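Local coordinates for adhesin (PDB 5MY7), which probably acts in meningococcal adhesion and as an inhibitor of lysozyme, at residues V34-V44 / Q115-P123. Sequence-based numbering, arbitrary orientation.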
loop_
_atom_site.group_PDB
_atom_site.type_symbol
_atom_site.label_atom_id
_atom_site.label_comp_id
_atom_site.label_asym_id
_atom_site.label_seq_id
_atom_site.Cartn_x
_atom_site.Cartn_y
_atom_site.Cartn_z
ATOM N N VAL A 34 6.536 -6.914 1.705
ATOM C CA VAL A 34 7.527 -5.926 2.147
ATOM C C VAL A 34 7.194 -5.518 3.599
ATOM O O VAL A 34 6.007 -5.251 3.924
ATOM C CB VAL A 34 7.574 -4.651 1.234
ATOM C CG1 VAL A 34 8.628 -3.664 1.714
ATOM C CG2 VAL A 34 7.802 -5.058 -0.202
ATOM N N SER A 35 8.230 -5.497 4.471
ATOM C CA SER A 35 8.083 -4.988 5.846
ATOM C C SER A 35 8.621 -3.570 5.941
ATOM O O SER A 35 9.704 -3.289 5.399
ATOM C CB SER A 35 8.822 -5.923 6.854
ATOM O OG SER A 35 8.193 -7.188 6.847
ATOM N N TYR A 36 7.852 -2.695 6.607
ATOM C CA TYR A 36 8.140 -1.254 6.734
ATOM C C TYR A 36 8.274 -0.766 8.174
ATOM O O TYR A 36 7.653 -1.351 9.081
ATOM C CB TYR A 36 7.026 -0.410 6.085
ATOM C CG TYR A 36 6.768 -0.706 4.614
ATOM C CD1 TYR A 36 5.901 -1.699 4.237
ATOM C CD2 TYR A 36 7.369 0.071 3.602
ATOM C CE1 TYR A 36 5.661 -1.982 2.876
ATOM C CE2 TYR A 36 7.159 -0.186 2.261
ATOM C CZ TYR A 36 6.295 -1.230 1.897
ATOM O OH TYR A 36 6.036 -1.514 0.571
ATOM N N VAL A 37 9.089 0.296 8.366
ATOM C CA VAL A 37 9.161 1.089 9.629
ATOM C C VAL A 37 8.722 2.520 9.240
ATOM O O VAL A 37 9.204 3.118 8.230
ATOM C CB VAL A 37 10.564 1.019 10.287
ATOM C CG1 VAL A 37 10.911 -0.387 10.656
ATOM C CG2 VAL A 37 11.644 1.567 9.387
ATOM N N CYS A 38 7.841 3.077 10.070
ATOM C CA CYS A 38 7.196 4.370 9.827
ATOM C C CYS A 38 7.465 5.360 10.960
ATOM O O CYS A 38 8.207 5.042 11.940
ATOM C CB CYS A 38 5.690 4.143 9.646
ATOM S SG CYS A 38 5.196 2.763 8.572
ATOM N N GLN A 39 6.886 6.566 10.850
ATOM C CA GLN A 39 6.919 7.564 11.963
ATOM C C GLN A 39 6.370 6.982 13.270
ATOM O O GLN A 39 5.464 6.108 13.223
ATOM C CB GLN A 39 6.082 8.784 11.605
ATOM C CG GLN A 39 6.882 9.908 11.053
ATOM C CD GLN A 39 6.051 11.153 10.852
ATOM O OE1 GLN A 39 5.145 11.454 11.638
ATOM N NE2 GLN A 39 6.372 11.899 9.804
ATOM N N GLN A 40 6.955 7.433 14.409
ATOM C CA GLN A 40 6.627 6.956 15.766
ATOM C C GLN A 40 6.920 5.476 15.960
ATOM O O GLN A 40 6.357 4.829 16.861
ATOM C CB GLN A 40 5.161 7.228 16.129
ATOM C CG GLN A 40 4.777 8.707 16.040
ATOM C CD GLN A 40 3.271 8.979 16.029
ATOM O OE1 GLN A 40 2.435 8.058 16.158
ATOM N NE2 GLN A 40 2.910 10.270 15.865
ATOM N N GLY A 41 7.801 4.932 15.121
ATOM C CA GLY A 41 8.138 3.535 15.227
ATOM C C GLY A 41 7.085 2.520 14.858
ATOM O O GLY A 41 7.229 1.310 15.197
ATOM N N LYS A 42 6.040 2.970 14.151
ATOM C CA LYS A 42 5.015 2.005 13.760
ATOM C C LYS A 42 5.590 1.077 12.684
ATOM O O LYS A 42 6.400 1.478 11.813
ATOM C CB LYS A 42 3.736 2.695 13.250
ATOM C CG LYS A 42 3.026 3.509 14.320
ATOM C CD LYS A 42 1.603 3.911 13.969
ATOM C CE LYS A 42 0.670 2.734 13.974
ATOM N NZ LYS A 42 -0.714 3.093 13.439
ATOM N N LYS A 43 5.135 -0.161 12.713
ATOM C CA LYS A 43 5.603 -1.228 11.810
ATOM C C LYS A 43 4.408 -1.860 11.075
ATOM O O LYS A 43 3.358 -2.064 11.655
ATOM C CB LYS A 43 6.374 -2.304 12.601
ATOM C CG LYS A 43 7.711 -1.772 13.116
ATOM C CD LYS A 43 8.487 -2.683 14.057
ATOM C CE LYS A 43 9.704 -1.932 14.617
ATOM N NZ LYS A 43 9.333 -0.833 15.570
ATOM N N VAL A 44 4.574 -2.087 9.783
ATOM C CA VAL A 44 3.517 -2.729 8.994
ATOM C C VAL A 44 4.106 -3.616 7.889
ATOM O O VAL A 44 5.115 -3.223 7.248
ATOM C CB VAL A 44 2.506 -1.647 8.427
ATOM C CG1 VAL A 44 3.158 -0.667 7.435
ATOM C CG2 VAL A 44 1.273 -2.314 7.799
ATOM N N GLN A 115 -7.219 10.403 8.693
ATOM C CA GLN A 115 -5.946 10.561 9.384
ATOM C C GLN A 115 -4.877 9.572 8.844
ATOM O O GLN A 115 -5.198 8.392 8.599
ATOM C CB GLN A 115 -6.141 10.381 10.904
ATOM C CG GLN A 115 -7.016 11.511 11.495
ATOM C CD GLN A 115 -6.946 11.626 12.992
ATOM O OE1 GLN A 115 -6.201 12.447 13.513
ATOM N NE2 GLN A 115 -7.693 10.779 13.692
ATOM N N ILE A 116 -3.656 10.079 8.640
ATOM C CA ILE A 116 -2.568 9.281 8.147
ATOM C C ILE A 116 -2.045 8.474 9.357
ATOM O O ILE A 116 -1.449 9.011 10.255
ATOM C CB ILE A 116 -1.451 10.069 7.448
ATOM C CG1 ILE A 116 -2.026 11.023 6.374
ATOM C CG2 ILE A 116 -0.464 9.126 6.813
ATOM C CD1 ILE A 116 -1.082 12.148 5.906
ATOM N N VAL A 117 -2.339 7.188 9.382
ATOM C CA VAL A 117 -2.013 6.311 10.536
ATOM C C VAL A 117 -0.708 5.526 10.347
ATOM O O VAL A 117 -0.177 4.970 11.325
ATOM C CB VAL A 117 -3.176 5.380 10.918
ATOM C CG1 VAL A 117 -4.333 6.162 11.528
ATOM C CG2 VAL A 117 -3.653 4.517 9.780
ATOM N N PHE A 118 -0.172 5.450 9.130
ATOM C CA PHE A 118 1.189 4.957 8.877
ATOM C C PHE A 118 1.834 6.007 7.946
ATOM O O PHE A 118 1.443 6.115 6.747
ATOM C CB PHE A 118 1.170 3.561 8.227
ATOM C CG PHE A 118 0.609 2.471 9.149
ATOM C CD1 PHE A 118 -0.764 2.232 9.217
ATOM C CD2 PHE A 118 1.446 1.704 9.979
ATOM C CE1 PHE A 118 -1.290 1.282 10.078
ATOM C CE2 PHE A 118 0.888 0.761 10.833
ATOM C CZ PHE A 118 -0.459 0.548 10.889
ATOM N N LYS A 119 2.766 6.778 8.491
ATOM C CA LYS A 119 3.292 7.989 7.813
ATOM C C LYS A 119 4.779 7.806 7.514
ATOM O O LYS A 119 5.539 7.290 8.363
ATOM C CB LYS A 119 2.983 9.274 8.647
ATOM C CG LYS A 119 3.321 10.552 7.913
ATOM C CD LYS A 119 2.710 11.772 8.605
ATOM C CE LYS A 119 3.199 13.022 7.900
ATOM N NZ LYS A 119 2.893 12.997 6.434
ATOM N N ASP A 120 5.205 8.174 6.300
ATOM C CA ASP A 120 6.658 8.177 5.958
ATOM C C ASP A 120 7.315 6.808 6.199
ATOM O O ASP A 120 8.405 6.695 6.800
ATOM C CB ASP A 120 7.452 9.246 6.754
ATOM C CG ASP A 120 7.129 10.665 6.387
ATOM O OD1 ASP A 120 6.432 10.927 5.389
ATOM O OD2 ASP A 120 7.638 11.546 7.119
ATOM N N CYS A 121 6.668 5.787 5.661
ATOM C CA CYS A 121 7.136 4.408 5.828
ATOM C C CYS A 121 8.230 4.041 4.804
ATOM O O CYS A 121 8.058 4.303 3.603
ATOM C CB CYS A 121 5.988 3.435 5.680
ATOM S SG CYS A 121 4.577 3.690 6.753
ATOM N N SER A 122 9.338 3.442 5.249
ATOM C CA SER A 122 10.377 2.939 4.323
ATOM C C SER A 122 10.599 1.437 4.588
ATOM O O SER A 122 10.432 0.961 5.727
ATOM C CB SER A 122 11.682 3.719 4.420
ATOM O OG SER A 122 12.098 3.678 5.726
ATOM N N PRO A 123 10.948 0.671 3.538
ATOM C CA PRO A 123 11.218 -0.776 3.699
ATOM C C PRO A 123 12.355 -1.155 4.682
ATOM O O PRO A 123 13.361 -0.407 4.681
ATOM C CB PRO A 123 11.571 -1.231 2.260
ATOM C CG PRO A 123 11.085 -0.124 1.356
ATOM C CD PRO A 123 11.093 1.140 2.145
HETATM O O HOH W 1 3.357 6.252 11.269
#
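Lys42 reaches over one face of the Phe118 ring, its NZ standing 3.9 Å from the ring centroid, a cation-pi contact. A bend at chi3 (70°) curls the chain so that CE also rides over the ring, off-centre, while Lys42 NZ gives a 2.9 Å hydrogen bond to Val117 O; the ammonium is thus held by a carbonyl and a pi face together. Val44 packs against the opposite face, and Cys38 SG sits at the ring's edge near its plane. That sulfur is bonded to Cys121 SG, closing the disulfide with a torsion of 102° about the S-S bond. The protein has two four-stranded antiparallel sheets, and here the end of strand 31-37 pairs with the chain just beyond strand 116-121, so that outer strands of the two sheets come together in the ACP-like domain. Val37 and Ser122 form a single antiparallel hydrogen-bonded pair; beyond the disulfide, Gln39 N makes a nearly straight bond of 2.9 Å to Lys119 O. A water bridges the same two residues in the reverse sense, donating to Gln39 O and accepting from Lys119 N. The extended Gln39 side chain runs alongside the Lys119 methylenes, and Gln39 NE2 donates a hydrogen bond of 3.0 Å to Asp120 OD2, coming from above the carboxylate plane, with amide and carboxylate turned 77° apart. Towards the C-terminus, Pro123 and the Tyr36 side chain meet at a slant, Pro123 CG lying 4.0 Å from Tyr36 CE2, while Pro123 CB lies beside Val34 CG1. The hydroxyl of Tyr36 is hydrogen-bonded to that of Tyr48, and the Tyr36 side chain also touches Ile107 of strand 107-110.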